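Local coordinates for pentalenene synthase (Streptomyces chartreusis NRRL 3882, PDB 6Q4S), which cyclises farnesyl diphosphate, with magnesium as cofactor, to an alpha-eudesmol sesquiterpenol, probably the 7-epi form, at residues A[17-22]-A[68-73]; A[27-32]-A[124-129]; A[206-211]-A[299-304]; A[275-280]-A[292-297]. All coordinates share one frame; numbering follows the deposited sequence.

Interaction 1: residues A[17-22]-A[68-73]; sequences EHLEYA and VLMNWF
Met-70 carries this contact alone on its side, laying its thioether against Ala-22 and Leu-19 at the start of helix 19-32. With CG anti to the carbonyl carbon (chi1 -61°) and the chain extended from there, the sulfur and methyl are held well out from helix 63-79. The tight part lies at Ala-22: Met-70 SD is 3.6 Å from Ala-22 C and 3.7 Å from Ala-22 CB, while Met-70 CE touches Ala-22 CB at 3.8 Å. Both residues are buried, and the 7.6 Å between Ala-22 CA and Met-70 CA is spanned by the long methionine chain against the short alanine methyl. Toward solvent the fit slackens. Leu-19 crosses Met-70 at about a right angle, bringing CD1 to 4.0 Å from Met-70 CE and its carbonyl O to 3.9 Å from the same methyl; Glu-20 turns outward and pairs with Arg-23. Replacing Met-70 with an alanine would probably open a gap between Ala-22, Leu-19 and the helix 50-57 residues Pro-51 and Ala-54 that also touch it. Such apolar helix-on-helix packing is typical of the all-alpha class I terpene synthase fold, in which helix 63-79 leads directly to the aspartate-rich DDXXD motif beginning at Asp-80.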
# COMPACT_ATOMS: atom_id res chain seq x y z
N GLU A 17 -21.71 21.29 -10.30
CA GLU A 17 -22.62 22.37 -9.82
C GLU A 17 -22.42 22.76 -8.36
O GLU A 17 -22.90 23.84 -7.89
CB GLU A 17 -24.08 21.94 -10.07
CG GLU A 17 -24.59 20.84 -9.15
CD GLU A 17 -25.95 20.31 -9.55
OE1 GLU A 17 -26.81 21.12 -10.00
OE2 GLU A 17 -26.18 19.09 -9.41
N HIS A 18 -21.64 21.96 -7.60
CA HIS A 18 -21.47 22.25 -6.17
C HIS A 18 -20.31 23.11 -5.79
O HIS A 18 -19.98 23.27 -4.59
CB HIS A 18 -21.39 20.91 -5.44
CG HIS A 18 -22.50 20.01 -5.79
ND1 HIS A 18 -23.82 20.43 -5.73
CD2 HIS A 18 -22.52 18.72 -6.21
CE1 HIS A 18 -24.60 19.42 -6.08
NE2 HIS A 18 -23.84 18.38 -6.40
N LEU A 19 -19.70 23.74 -6.77
CA LEU A 19 -18.50 24.51 -6.46
C LEU A 19 -18.68 25.50 -5.36
O LEU A 19 -17.90 25.52 -4.38
CB LEU A 19 -17.98 25.18 -7.75
CG LEU A 19 -16.87 26.19 -7.60
CD1 LEU A 19 -15.62 25.58 -6.95
CD2 LEU A 19 -16.59 26.75 -9.01
N GLU A 20 -19.68 26.40 -5.47
CA GLU A 20 -19.81 27.45 -4.43
C GLU A 20 -20.30 26.89 -3.08
O GLU A 20 -19.81 27.30 -2.03
CB GLU A 20 -20.66 28.69 -4.90
CG GLU A 20 -20.05 29.48 -6.07
CD GLU A 20 -18.58 29.95 -5.86
OE1 GLU A 20 -18.14 30.23 -4.71
OE2 GLU A 20 -17.80 30.06 -6.85
N TYR A 21 -21.22 25.94 -3.12
CA TYR A 21 -21.73 25.32 -1.86
C TYR A 21 -20.52 24.71 -1.05
O TYR A 21 -20.31 24.99 0.14
CB TYR A 21 -22.74 24.20 -2.24
CG TYR A 21 -23.10 23.32 -1.08
CD1 TYR A 21 -24.07 23.71 -0.16
CD2 TYR A 21 -22.41 22.13 -0.86
CE1 TYR A 21 -24.40 22.89 0.91
CE2 TYR A 21 -22.71 21.32 0.24
CZ TYR A 21 -23.70 21.73 1.13
OH TYR A 21 -24.00 20.92 2.19
N ALA A 22 -19.73 23.91 -1.75
CA ALA A 22 -18.59 23.18 -1.12
C ALA A 22 -17.40 24.02 -0.80
O ALA A 22 -16.79 23.88 0.30
CB ALA A 22 -18.24 22.00 -1.97
N VAL A 68 -15.53 16.90 0.96
CA VAL A 68 -14.48 15.97 1.38
C VAL A 68 -13.35 16.02 0.33
O VAL A 68 -12.18 16.11 0.70
CB VAL A 68 -15.08 14.56 1.47
CG1 VAL A 68 -13.98 13.47 1.64
CG2 VAL A 68 -16.04 14.49 2.64
N LEU A 69 -13.71 16.03 -0.95
CA LEU A 69 -12.71 16.13 -2.02
C LEU A 69 -11.89 17.41 -2.01
O LEU A 69 -10.66 17.36 -2.15
CB LEU A 69 -13.28 15.79 -3.38
CG LEU A 69 -13.74 14.35 -3.55
CD1 LEU A 69 -14.82 14.28 -4.62
CD2 LEU A 69 -12.63 13.31 -3.81
N MET A 70 -12.51 18.56 -1.78
CA MET A 70 -11.79 19.78 -1.64
C MET A 70 -10.91 19.76 -0.41
O MET A 70 -9.78 20.26 -0.43
CB MET A 70 -12.70 20.99 -1.54
CG MET A 70 -13.59 21.16 -2.80
SD MET A 70 -14.65 22.61 -2.58
CE MET A 70 -15.24 22.67 -4.28
N ASN A 71 -11.43 19.20 0.68
CA ASN A 71 -10.64 19.16 1.87
C ASN A 71 -9.30 18.33 1.57
O ASN A 71 -8.18 18.76 1.90
CB ASN A 71 -11.45 18.55 3.04
CG ASN A 71 -12.62 19.43 3.48
OD1 ASN A 71 -12.68 20.64 3.21
ND2 ASN A 71 -13.49 18.83 4.29
N TRP A 72 -9.48 17.16 1.04
CA TRP A 72 -8.36 16.32 0.60
C TRP A 72 -7.37 17.02 -0.33
O TRP A 72 -6.19 17.10 -0.03
CB TRP A 72 -8.90 15.16 -0.12
CG TRP A 72 -7.91 14.19 -0.56
CD1 TRP A 72 -6.83 13.73 0.11
CD2 TRP A 72 -7.93 13.54 -1.79
NE1 TRP A 72 -6.16 12.80 -0.64
CE2 TRP A 72 -6.80 12.68 -1.83
CE3 TRP A 72 -8.77 13.62 -2.90
CZ2 TRP A 72 -6.57 11.83 -2.91
CZ3 TRP A 72 -8.52 12.83 -3.96
CH2 TRP A 72 -7.42 11.94 -3.97
N PHE A 73 -7.89 17.59 -1.41
CA PHE A 73 -7.12 18.44 -2.28
C PHE A 73 -6.23 19.41 -1.51
O PHE A 73 -5.09 19.59 -1.87
CB PHE A 73 -8.03 19.29 -3.17
CG PHE A 73 -7.92 19.00 -4.62
CD1 PHE A 73 -7.08 19.74 -5.41
CD2 PHE A 73 -8.75 18.07 -5.22
CE1 PHE A 73 -7.01 19.52 -6.76
CE2 PHE A 73 -8.73 17.88 -6.61
CZ PHE A 73 -7.85 18.57 -7.36

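Interaction 2: residues A[27-32]-A[124-129]; sequences LRWVWE and AEVWKY
Glu-125 is the first residue of segment 124-129 to touch Trp-29, and it does so through the one hydrogen bond of the contact. Trp-29 NE1 donates to Glu-125 OE2 over 3.0 Å, with an N-H...O angle of 153°. The oxygen sits at the indole edge, tilted modestly from the ring plane, and receives the bond on its syn side, 31° out of the carboxylate plane. The reach comes from an extended glutamate whose CG stands anti to the backbone N (chi1 180°), carrying the carboxylate toward helix 19-32 while the two side chains slide past each other in opposite directions. Glu-32 OE2 lies 5.3 Å from Glu-125 OE1; these like charges might slightly disfavour full ionisation of the pair, an effect the indole N-H would partly offset. In the helical bundle of the class I terpene synthase fold, the contact spans a wide separation: the nearest CA atoms, of Trp-29 and Val-126, are 11.3 Å apart, and the indole bridges it while also packing on Asn-71 and Ser-74 of helix 63-79. Next along the helix, Val-126 crosses the indole at about a right angle: its CG2 approaches Trp-29 CZ2 obliquely at 3.8 Å and CH2 of the same ring at 4.2 Å. A leucine at Trp-29 would probably leave the Glu-125 carboxylate without its indole donor and a gap beside Val-126 CG2. Val-126 also touches Trp-72 of helix 63-79.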
# COMPACT_ATOMS: atom_id res chain seq x y z
N LEU A 27 -13.57 26.19 2.89
CA LEU A 27 -12.81 27.29 3.48
C LEU A 27 -12.90 27.45 4.99
O LEU A 27 -11.91 27.89 5.62
CB LEU A 27 -13.10 28.65 2.82
CG LEU A 27 -12.75 28.72 1.34
CD1 LEU A 27 -13.35 30.01 0.76
CD2 LEU A 27 -11.24 28.63 1.17
N ARG A 28 -14.06 27.17 5.55
CA ARG A 28 -14.20 27.14 7.02
C ARG A 28 -13.44 25.98 7.65
O ARG A 28 -12.82 26.13 8.71
CB ARG A 28 -15.68 27.04 7.36
CG ARG A 28 -16.28 28.48 7.35
CD ARG A 28 -17.70 28.47 6.87
NE ARG A 28 -18.45 27.71 7.81
CZ ARG A 28 -19.44 26.91 7.51
NH1 ARG A 28 -19.86 26.76 6.26
NH2 ARG A 28 -20.02 26.25 8.51
N TRP A 29 -13.50 24.84 6.95
CA TRP A 29 -12.76 23.64 7.39
C TRP A 29 -11.25 23.86 7.48
O TRP A 29 -10.63 23.43 8.44
CB TRP A 29 -13.13 22.50 6.49
CG TRP A 29 -12.49 21.13 6.84
CD1 TRP A 29 -13.03 20.13 7.63
CD2 TRP A 29 -11.26 20.60 6.31
NE1 TRP A 29 -12.19 19.04 7.64
CE2 TRP A 29 -11.12 19.28 6.82
CE3 TRP A 29 -10.28 21.10 5.46
CZ2 TRP A 29 -10.00 18.47 6.53
CZ3 TRP A 29 -9.14 20.29 5.17
CH2 TRP A 29 -9.02 19.00 5.71
N VAL A 30 -10.64 24.53 6.50
CA VAL A 30 -9.18 24.72 6.60
C VAL A 30 -8.80 25.48 7.87
O VAL A 30 -7.73 25.22 8.49
CB VAL A 30 -8.45 25.30 5.34
CG1 VAL A 30 -8.76 24.48 4.11
CG2 VAL A 30 -8.75 26.74 5.09
N TRP A 31 -9.63 26.42 8.27
CA TRP A 31 -9.44 27.04 9.62
C TRP A 31 -9.75 26.17 10.86
O TRP A 31 -9.04 26.16 11.84
CB TRP A 31 -10.32 28.32 9.72
CG TRP A 31 -9.75 29.45 9.02
CD1 TRP A 31 -10.10 29.93 7.78
CD2 TRP A 31 -8.75 30.30 9.51
NE1 TRP A 31 -9.36 31.06 7.49
CE2 TRP A 31 -8.50 31.29 8.54
CE3 TRP A 31 -7.99 30.32 10.68
CZ2 TRP A 31 -7.56 32.27 8.71
CZ3 TRP A 31 -7.03 31.34 10.83
CH2 TRP A 31 -6.83 32.27 9.87
N GLU A 32 -10.83 25.45 10.81
CA GLU A 32 -11.22 24.57 11.90
C GLU A 32 -10.10 23.54 12.12
O GLU A 32 -9.74 23.26 13.25
CB GLU A 32 -12.50 23.84 11.49
CG GLU A 32 -13.08 22.88 12.51
CD GLU A 32 -14.06 21.87 11.97
OE1 GLU A 32 -14.63 22.10 10.88
OE2 GLU A 32 -14.27 20.83 12.64
N ALA A 124 -6.34 11.90 8.86
CA ALA A 124 -7.07 10.78 9.47
C ALA A 124 -8.59 10.94 9.31
O ALA A 124 -9.33 9.94 9.10
CB ALA A 124 -6.70 10.59 10.91
N GLU A 125 -9.06 12.19 9.39
CA GLU A 125 -10.49 12.48 9.20
C GLU A 125 -10.95 12.22 7.79
O GLU A 125 -11.88 11.49 7.62
CB GLU A 125 -10.86 13.93 9.61
CG GLU A 125 -12.36 14.22 9.40
CD GLU A 125 -12.72 15.70 9.47
OE1 GLU A 125 -12.65 16.22 10.60
OE2 GLU A 125 -13.03 16.31 8.39
N VAL A 126 -10.22 12.77 6.81
CA VAL A 126 -10.58 12.69 5.42
C VAL A 126 -10.61 11.29 4.93
O VAL A 126 -11.51 10.93 4.16
CB VAL A 126 -9.73 13.63 4.53
CG1 VAL A 126 -9.80 13.36 3.04
CG2 VAL A 126 -10.07 15.08 4.84
N TRP A 127 -9.64 10.48 5.35
CA TRP A 127 -9.55 9.10 4.88
C TRP A 127 -10.75 8.26 5.32
O TRP A 127 -11.26 7.51 4.56
CB TRP A 127 -8.24 8.41 5.35
CG TRP A 127 -8.25 6.94 5.08
CD1 TRP A 127 -8.34 5.95 6.00
CD2 TRP A 127 -8.26 6.30 3.81
NE1 TRP A 127 -8.39 4.73 5.39
CE2 TRP A 127 -8.33 4.91 4.04
CE3 TRP A 127 -8.24 6.76 2.50
CZ2 TRP A 127 -8.34 3.99 3.01
CZ3 TRP A 127 -8.28 5.84 1.49
CH2 TRP A 127 -8.28 4.46 1.75
N LYS A 128 -11.25 8.50 6.51
CA LYS A 128 -12.46 7.85 6.96
C LYS A 128 -13.63 8.10 6.02
O LYS A 128 -14.35 7.16 5.66
CB LYS A 128 -12.76 8.35 8.37
CG LYS A 128 -14.06 7.78 8.97
CD LYS A 128 -14.19 8.22 10.43
CE LYS A 128 -14.22 9.75 10.54
NZ LYS A 128 -14.47 10.17 11.95
N TYR A 129 -13.79 9.33 5.53
CA TYR A 129 -14.85 9.58 4.50
C TYR A 129 -14.54 9.08 3.12
O TYR A 129 -15.41 8.57 2.41
CB TYR A 129 -15.13 11.06 4.42
CG TYR A 129 -15.76 11.61 5.69
CD1 TYR A 129 -16.96 11.10 6.17
CD2 TYR A 129 -15.14 12.62 6.43
CE1 TYR A 129 -17.55 11.59 7.33
CE2 TYR A 129 -15.73 13.13 7.58
CZ TYR A 129 -16.92 12.60 8.02
OH TYR A 129 -17.49 13.07 9.16

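Interaction 3: residues A[206-211]-A[299-304]; sequences PVMERM and EAIQHW
Ile-301 and Met-208 are brought together by opposite shapes of side chain. In Ile-301, CG1 is anti to the carbonyl carbon (chi1 -59°) and the chain runs on straight, so CD1 is carried directly at segment 206-211. Met-208 leaves its helix with CG anti to the backbone N and then bends twice, at chi2 (66°) and chi3 (89°), which folds the sulfur round to the approaching methyl. The contact joins helix 206-228 to helix 288-313 within the alpha-helical class I terpene synthase fold; further along, the first of these helices carries Asn-223 and Ser-227, probable magnesium ligands. Met-208 SD and Ile-301 CD1 are 4.1 Å apart, and the two side chains run past one another in opposite directions. There is no hydrogen bond across the contact, and all three touching residues are buried, so dispersion between apolar groups accounts for it. Within the two segments the nearest CA atoms are those of Met-211 and Ile-301, 8.4 Å apart. Helix 252-284 contributes Tyr-270, which touches both Met-211 and Ile-301, and Ile-187 of helix 183-194 also packs on the isoleucine. A single delta methyl thus serves two methionines, although less closely at the second: the CB of Met-211 points toward segment 299-304 and lies 4.4 Å from Ile-301 CD1.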
# COMPACT_ATOMS: atom_id res chain seq x y z
N PRO A 206 -2.93 -4.50 -19.32
CA PRO A 206 -1.86 -3.60 -19.83
C PRO A 206 -2.32 -2.29 -20.45
O PRO A 206 -1.63 -1.29 -20.36
CB PRO A 206 -1.12 -4.45 -20.87
CG PRO A 206 -1.43 -5.87 -20.53
CD PRO A 206 -2.73 -5.90 -19.76
N VAL A 207 -3.45 -2.30 -21.12
CA VAL A 207 -4.00 -1.09 -21.65
C VAL A 207 -4.33 -0.04 -20.59
O VAL A 207 -3.99 1.14 -20.74
CB VAL A 207 -5.26 -1.38 -22.51
CG1 VAL A 207 -5.93 -0.10 -22.96
CG2 VAL A 207 -4.91 -2.20 -23.75
N MET A 208 -5.08 -0.42 -19.57
CA MET A 208 -5.43 0.52 -18.52
C MET A 208 -4.20 0.97 -17.68
O MET A 208 -4.11 2.14 -17.30
CB MET A 208 -6.52 -0.08 -17.64
CG MET A 208 -6.95 0.78 -16.47
SD MET A 208 -7.75 2.30 -16.97
CE MET A 208 -9.46 1.69 -17.04
N GLU A 209 -3.27 0.07 -17.41
CA GLU A 209 -2.10 0.45 -16.63
C GLU A 209 -1.30 1.49 -17.38
O GLU A 209 -0.85 2.47 -16.80
CB GLU A 209 -1.14 -0.70 -16.33
CG GLU A 209 -1.71 -1.67 -15.34
CD GLU A 209 -0.69 -2.58 -14.70
OE1 GLU A 209 0.50 -2.62 -15.14
OE2 GLU A 209 -1.11 -3.27 -13.75
N ARG A 210 -1.12 1.25 -18.68
CA ARG A 210 -0.46 2.25 -19.51
C ARG A 210 -1.21 3.57 -19.65
O ARG A 210 -0.61 4.64 -19.68
CB ARG A 210 -0.16 1.58 -20.88
CG ARG A 210 0.57 2.43 -21.86
CD ARG A 210 1.97 2.68 -21.43
NE ARG A 210 2.69 3.38 -22.48
CZ ARG A 210 3.85 4.00 -22.29
NH1 ARG A 210 4.47 4.05 -21.10
NH2 ARG A 210 4.40 4.61 -23.31
N MET A 211 -2.53 3.54 -19.75
CA MET A 211 -3.31 4.75 -19.80
C MET A 211 -3.12 5.67 -18.59
O MET A 211 -3.03 6.87 -18.75
CB MET A 211 -4.79 4.46 -19.98
CG MET A 211 -5.10 4.01 -21.40
SD MET A 211 -6.79 3.40 -21.62
CE MET A 211 -7.85 4.82 -21.44
N GLU A 299 -13.56 7.82 -18.13
CA GLU A 299 -13.99 9.20 -17.95
C GLU A 299 -13.33 9.91 -16.77
O GLU A 299 -13.09 11.12 -16.87
CB GLU A 299 -15.52 9.33 -17.89
CG GLU A 299 -16.21 8.90 -19.17
CD GLU A 299 -17.76 8.96 -19.09
OE1 GLU A 299 -18.41 9.66 -18.21
OE2 GLU A 299 -18.32 8.27 -19.93
N ALA A 300 -13.05 9.19 -15.67
CA ALA A 300 -12.34 9.76 -14.55
C ALA A 300 -10.92 10.25 -15.02
O ALA A 300 -10.48 11.28 -14.60
CB ALA A 300 -12.19 8.72 -13.40
N ILE A 301 -10.29 9.51 -15.91
CA ILE A 301 -8.99 9.92 -16.46
C ILE A 301 -9.19 11.21 -17.27
O ILE A 301 -8.49 12.18 -17.03
CB ILE A 301 -8.31 8.84 -17.29
CG1 ILE A 301 -8.08 7.57 -16.47
CG2 ILE A 301 -6.95 9.42 -17.77
CD1 ILE A 301 -7.61 6.40 -17.28
N GLN A 302 -10.21 11.25 -18.13
CA GLN A 302 -10.48 12.45 -18.93
C GLN A 302 -10.79 13.65 -18.08
O GLN A 302 -10.35 14.79 -18.35
CB GLN A 302 -11.66 12.20 -19.86
CG GLN A 302 -11.53 11.02 -20.80
CD GLN A 302 -12.82 10.75 -21.63
OE1 GLN A 302 -13.89 11.26 -21.35
NE2 GLN A 302 -12.67 9.98 -22.68
N HIS A 303 -11.53 13.44 -17.01
CA HIS A 303 -11.81 14.55 -16.13
C HIS A 303 -10.53 15.14 -15.58
O HIS A 303 -10.47 16.36 -15.34
CB HIS A 303 -12.78 14.17 -14.96
CG HIS A 303 -14.10 13.61 -15.43
ND1 HIS A 303 -14.81 12.66 -14.71
CD2 HIS A 303 -14.83 13.86 -16.54
CE1 HIS A 303 -15.90 12.33 -15.38
NE2 HIS A 303 -15.92 13.03 -16.51
N TRP A 304 -9.54 14.27 -15.31
CA TRP A 304 -8.31 14.77 -14.76
C TRP A 304 -7.47 15.54 -15.82
O TRP A 304 -6.98 16.64 -15.55
CB TRP A 304 -7.50 13.65 -14.08
CG TRP A 304 -7.65 13.82 -12.67
CD1 TRP A 304 -8.55 13.15 -11.81
CD2 TRP A 304 -7.02 14.82 -11.89
NE1 TRP A 304 -8.47 13.67 -10.56
CE2 TRP A 304 -7.54 14.69 -10.55
CE3 TRP A 304 -6.06 15.80 -12.16
CZ2 TRP A 304 -7.14 15.50 -9.51
CZ3 TRP A 304 -5.64 16.63 -11.10
CH2 TRP A 304 -6.18 16.45 -9.78

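Interaction 4: residues A[275-280]-A[292-297]; sequences ERVPQM and DRVRMG
This is a small apolar contact between consecutive helices, 252-284 and 288-313, close to the short turn that joins them in the alpha-helical terpene synthase fold. Its three participants are Val-277, Met-280 and Val-294, and the two segments bury about 91 Å² in all, counting both sides. No hydrogen bond crosses between them. The evidence for close packing is the valine pair: Val-277 CG1 and Val-294 CG1 are 3.7 Å apart, with the two side chains passing in opposite directions. In Val-294 the CG1 methyl stands anti to the backbone N (chi1 172°), and the same position of CG1 in Val-277 (chi1 164°) turns the two methyls to each other. Backbone separation agrees with so close an approach, since the nearest CA atoms, of Val-277 and Arg-295, are 8.3 Å apart. Helix 252-284 is kinked here. Pro-278 has no amide hydrogen to give, and the N of Gln-279 likewise makes no bond to the preceding turn, but regular bonding resumes with Met-280 N to Arg-276 O at 3.0 Å. The neighbours are apolar on the inner side, where Ala-202 touches both Met-280 and Val-294, and Met-211 touches Val-277. Toward the surface Arg-295 takes its guanidinium away from segment 275-280 and forms a salt bridge with Glu-299. Met-280 completes the cluster from beside Val-277: its chain is bent at chi3 (85°) and meets Val-294 tip to tip, with the Met-280 CE methyl 3.8 Å from Val-294 CG1.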
# COMPACT_ATOMS: atom_id res chain seq x y z
N GLU A 275 -9.05 4.19 -27.75
CA GLU A 275 -9.82 3.50 -28.81
C GLU A 275 -9.71 1.98 -28.69
O GLU A 275 -10.54 1.24 -29.23
CB GLU A 275 -9.40 4.03 -30.21
CG GLU A 275 -9.97 5.43 -30.51
CD GLU A 275 -9.05 6.36 -31.32
OE1 GLU A 275 -8.48 5.94 -32.36
OE2 GLU A 275 -8.90 7.55 -30.93
N ARG A 276 -8.71 1.49 -27.97
CA ARG A 276 -8.57 0.04 -27.76
C ARG A 276 -9.39 -0.55 -26.58
O ARG A 276 -9.45 -1.76 -26.40
CB ARG A 276 -7.09 -0.28 -27.61
CG ARG A 276 -6.64 -1.42 -28.49
CD ARG A 276 -5.20 -1.76 -28.19
NE ARG A 276 -4.31 -0.75 -28.74
CZ ARG A 276 -3.00 -0.66 -28.48
NH1 ARG A 276 -2.41 -1.52 -27.64
NH2 ARG A 276 -2.28 0.31 -29.06
N VAL A 277 -10.02 0.30 -25.78
CA VAL A 277 -10.78 -0.14 -24.59
C VAL A 277 -11.88 -1.19 -24.91
O VAL A 277 -11.92 -2.25 -24.25
CB VAL A 277 -11.28 1.11 -23.80
CG1 VAL A 277 -12.38 0.77 -22.79
CG2 VAL A 277 -10.08 1.79 -23.13
N PRO A 278 -12.71 -0.96 -25.95
CA PRO A 278 -13.64 -2.03 -26.34
C PRO A 278 -12.96 -3.37 -26.64
O PRO A 278 -13.45 -4.40 -26.21
CB PRO A 278 -14.36 -1.46 -27.60
CG PRO A 278 -14.23 0.02 -27.47
CD PRO A 278 -12.90 0.26 -26.78
N GLN A 279 -11.84 -3.40 -27.33
CA GLN A 279 -11.15 -4.69 -27.54
C GLN A 279 -10.67 -5.29 -26.20
O GLN A 279 -10.63 -6.50 -26.05
CB GLN A 279 -10.00 -4.55 -28.56
CG GLN A 279 -8.94 -5.65 -28.57
CD GLN A 279 -7.77 -5.30 -29.49
OE1 GLN A 279 -7.90 -5.35 -30.71
NE2 GLN A 279 -6.62 -4.95 -28.90
N MET A 280 -10.23 -4.43 -25.27
CA MET A 280 -9.77 -4.92 -23.97
C MET A 280 -10.94 -5.62 -23.26
O MET A 280 -10.78 -6.71 -22.73
CB MET A 280 -9.21 -3.77 -23.10
CG MET A 280 -9.02 -4.13 -21.61
SD MET A 280 -8.54 -2.69 -20.64
CE MET A 280 -10.14 -2.01 -20.32
N ASP A 292 -19.65 -0.83 -18.73
CA ASP A 292 -20.09 0.49 -18.32
C ASP A 292 -19.24 1.11 -17.18
O ASP A 292 -19.12 2.35 -17.06
CB ASP A 292 -21.56 0.44 -17.86
CG ASP A 292 -22.07 1.80 -17.40
OD1 ASP A 292 -22.07 2.70 -18.25
OD2 ASP A 292 -22.45 1.98 -16.20
N ARG A 293 -18.76 0.24 -16.29
CA ARG A 293 -17.92 0.67 -15.15
C ARG A 293 -16.51 1.05 -15.67
O ARG A 293 -15.96 2.04 -15.22
CB ARG A 293 -17.88 -0.43 -14.06
CG ARG A 293 -19.21 -0.54 -13.26
CD ARG A 293 -19.40 -1.95 -12.67
NE ARG A 293 -18.22 -2.36 -11.90
CZ ARG A 293 -17.84 -3.60 -11.61
NH1 ARG A 293 -18.55 -4.66 -11.96
NH2 ARG A 293 -16.72 -3.79 -10.91
N VAL A 294 -15.98 0.25 -16.60
CA VAL A 294 -14.78 0.61 -17.38
C VAL A 294 -14.86 1.98 -18.03
O VAL A 294 -13.99 2.91 -17.78
CB VAL A 294 -14.43 -0.49 -18.39
CG1 VAL A 294 -13.30 -0.05 -19.35
CG2 VAL A 294 -13.97 -1.73 -17.65
N ARG A 295 -15.93 2.17 -18.79
CA ARG A 295 -16.17 3.45 -19.45
C ARG A 295 -16.15 4.58 -18.45
O ARG A 295 -15.52 5.61 -18.70
CB ARG A 295 -17.48 3.45 -20.28
CG ARG A 295 -17.84 4.80 -20.89
CD ARG A 295 -19.21 4.85 -21.60
NE ARG A 295 -20.30 4.51 -20.69
CZ ARG A 295 -20.77 5.30 -19.71
NH1 ARG A 295 -20.30 6.53 -19.49
NH2 ARG A 295 -21.75 4.86 -18.94
N MET A 296 -16.80 4.41 -17.29
CA MET A 296 -16.74 5.46 -16.27
C MET A 296 -15.29 5.70 -15.72
O MET A 296 -14.94 6.84 -15.36
CB MET A 296 -17.70 5.14 -15.09
CG MET A 296 -19.19 5.39 -15.41
SD MET A 296 -20.34 5.19 -13.99
CE MET A 296 -20.18 3.40 -13.78
N GLY A 297 -14.55 4.62 -15.61
CA GLY A 297 -13.10 4.65 -15.28
C GLY A 297 -12.29 5.51 -16.22
O GLY A 297 -11.50 6.38 -15.80

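Interactions 1 and 2 share helix 19-32 and touch, with centres 11 Å apart: Asn-71 and Trp-72 of the first pack on Trp-29 and Val-126 of the second. Interactions 3 and 4 likewise share helix 288-313, their centres 9 Å apart, and Met-211 and Val-277 link them. The two pairs meet where Phe-73 packs on Trp-304. Interaction 3 is nearest the chain's centre (about 13 Å) and all its touching residues are buried; interaction 4, at about 22 Å, is outermost and includes a partly exposed valine. Methionine packing serves interactions 1, 3 and 4, whereas interaction 2 adds an indole-to-carboxylate hydrogen bond.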